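Local atomic coordinates of propionate kinase (Francisella tularensis subsp. tularensis, PDB entry 3KHY), a protein that probably catalyses the reversible, magnesium-dependent transfer of phosphate from ATP to acetate or propionate, as a homodimer of the acetokinase family. Residues 35-41 / 53-59. Numbering follows the deposited sequence.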
# COMPACT_ATOMS: atom_id res chain seq x y z
N ILE A 35 22.09 -2.67 -28.32
CA ILE A 35 23.45 -3.20 -28.42
C ILE A 35 23.46 -4.68 -28.82
O ILE A 35 22.61 -5.45 -28.38
CB ILE A 35 24.23 -2.98 -27.10
CG1 ILE A 35 24.43 -1.48 -26.86
CG2 ILE A 35 25.57 -3.73 -27.11
CD1 ILE A 35 24.94 -1.14 -25.48
N ALA A 36 24.40 -5.05 -29.68
CA ALA A 36 24.55 -6.43 -30.16
C ALA A 36 23.37 -6.90 -31.02
O ALA A 36 23.15 -8.11 -31.17
CB ALA A 36 24.78 -7.38 -28.99
N THR A 37 22.62 -5.96 -31.58
CA THR A 37 21.57 -6.27 -32.55
C THR A 37 21.80 -5.51 -33.85
O THR A 37 22.67 -4.63 -33.91
CB THR A 37 20.17 -5.92 -32.01
OG1 THR A 37 19.92 -4.52 -32.18
CG2 THR A 37 20.05 -6.28 -30.53
N LYS A 38 21.03 -5.83 -34.88
CA LYS A 38 21.18 -5.17 -36.18
C LYS A 38 20.98 -3.67 -36.05
O LYS A 38 21.58 -2.89 -36.79
CB LYS A 38 20.17 -5.73 -37.19
CG LYS A 38 20.18 -7.24 -37.35
CD LYS A 38 19.35 -7.93 -36.26
CE LYS A 38 19.22 -9.42 -36.53
NZ LYS A 38 18.34 -10.09 -35.53
N ASN A 39 20.14 -3.27 -35.10
CA ASN A 39 19.73 -1.87 -34.96
C ASN A 39 20.54 -1.11 -33.92
O ASN A 39 20.12 -0.06 -33.43
CB ASN A 39 18.25 -1.80 -34.64
CG ASN A 39 17.40 -2.40 -35.73
OD1 ASN A 39 17.53 -2.05 -36.90
ND2 ASN A 39 16.52 -3.32 -35.36
N CYS A 40 21.70 -1.65 -33.57
CA CYS A 40 22.59 -0.98 -32.64
C CYS A 40 22.93 0.42 -33.15
O CYS A 40 23.27 0.59 -34.32
CB CYS A 40 23.86 -1.80 -32.45
SG CYS A 40 25.05 -1.06 -31.32
N LYS A 41 22.82 1.41 -32.27
CA LYS A 41 23.16 2.78 -32.62
C LYS A 41 23.54 3.60 -31.39
O LYS A 41 23.09 3.32 -30.28
CB LYS A 41 22.00 3.47 -33.34
CG LYS A 41 20.76 3.58 -32.48
CD LYS A 41 19.74 4.52 -33.08
CE LYS A 41 18.51 4.60 -32.19
NZ LYS A 41 17.50 5.54 -32.73
N TYR A 53 25.18 4.72 -36.48
CA TYR A 53 24.71 3.35 -36.52
C TYR A 53 25.89 2.40 -36.54
O TYR A 53 26.93 2.70 -37.10
CB TYR A 53 23.80 3.13 -37.73
CG TYR A 53 22.50 3.89 -37.61
CD1 TYR A 53 21.37 3.30 -37.07
CD2 TYR A 53 22.42 5.22 -38.00
CE1 TYR A 53 20.18 3.99 -36.94
CE2 TYR A 53 21.23 5.93 -37.88
CZ TYR A 53 20.12 5.31 -37.36
OH TYR A 53 18.94 6.00 -37.24
N LEU A 54 25.71 1.24 -35.90
CA LEU A 54 26.76 0.25 -35.82
C LEU A 54 26.13 -1.14 -35.79
O LEU A 54 26.05 -1.76 -34.73
CB LEU A 54 27.58 0.46 -34.54
CG LEU A 54 29.01 -0.09 -34.56
CD1 LEU A 54 29.85 0.73 -35.52
CD2 LEU A 54 29.61 -0.07 -33.17
N GLU A 55 25.67 -1.60 -36.95
CA GLU A 55 24.99 -2.89 -37.06
C GLU A 55 25.72 -3.99 -36.31
O GLU A 55 26.88 -4.29 -36.60
CB GLU A 55 24.81 -3.30 -38.52
CG GLU A 55 23.72 -2.54 -39.26
CD GLU A 55 23.34 -3.20 -40.57
OE1 GLU A 55 23.92 -4.26 -40.91
OE2 GLU A 55 22.46 -2.66 -41.28
N ASN A 56 25.03 -4.58 -35.33
CA ASN A 56 25.56 -5.69 -34.55
C ASN A 56 26.80 -5.35 -33.74
O ASN A 56 27.58 -6.23 -33.40
CB ASN A 56 25.82 -6.90 -35.44
CG ASN A 56 24.55 -7.45 -36.06
OD1 ASN A 56 24.47 -7.64 -37.28
ND2 ASN A 56 23.55 -7.71 -35.23
N GLY A 57 27.00 -4.07 -33.45
CA GLY A 57 28.11 -3.66 -32.61
C GLY A 57 28.04 -4.31 -31.24
O GLY A 57 26.97 -4.40 -30.64
N SER A 58 29.17 -4.77 -30.74
CA SER A 58 29.21 -5.37 -29.41
C SER A 58 29.14 -4.28 -28.35
O SER A 58 29.34 -3.10 -28.64
CB SER A 58 30.48 -6.19 -29.21
OG SER A 58 31.63 -5.36 -29.20
N TYR A 59 28.84 -4.68 -27.12
CA TYR A 59 28.88 -3.77 -25.99
C TYR A 59 30.28 -3.17 -25.93
O TYR A 59 30.45 -2.00 -25.60
CB TYR A 59 28.57 -4.54 -24.72
CG TYR A 59 27.81 -3.78 -23.67
CD1 TYR A 59 26.45 -4.00 -23.47
CD2 TYR A 59 28.45 -2.85 -22.85
CE1 TYR A 59 25.75 -3.31 -22.48
CE2 TYR A 59 27.76 -2.16 -21.87
CZ TYR A 59 26.41 -2.39 -21.69
OH TYR A 59 25.73 -1.70 -20.71
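Ile-35 meets Tyr-59 through two separate carbons. Because its CG2 stands anti to the backbone N, that methyl drops onto the start of helix 59-72, 3.4 Å from Tyr-59 N, while CG1 carries CD1 over one ring face in a CH-pi contact, 4.0 Å from the centroid and 23° off the normal. The Tyr-59 hydroxyl hydrogen-bonds to Gly-10 O, outside the two segments, and its side chain lies about 8 Å from that of Asn-8, a predicted magnesium ligand. Next along, Ala-36 N hydrogen-bonds to Gly-57 O.

Two beta turns, type I at 37-40 and type II at 54-57, then lie against each other. Asn-56 N reaches Thr-37 O at 2.8 Å, and Cys-40 N comes to the same oxygen from the opposite face of its carbonyl plane, so one acceptor serves both turns. Cys-40 CB points toward 53-59, 3.2 Å from Leu-54 O, with SG beside it touching that oxygen and Gly-57 O. Glu-55 CG packs 3.3 Å from Lys-38 O. Leu-54 N hydrogen-bonds to Cys-40 O nearly straight (169° at the hydrogen), and Lys-41 CB is 3.8 Å from Tyr-53 CD1.

Aliphatic-aromatic pairs thus flank joined turns at the open end of hairpin 41-45/49-53, the Ala-36 bond extending the join toward helix 59-72. With three neutral backbone hydrogen bonds and no salt bridge between the segments, cohesion probably depends little on charge.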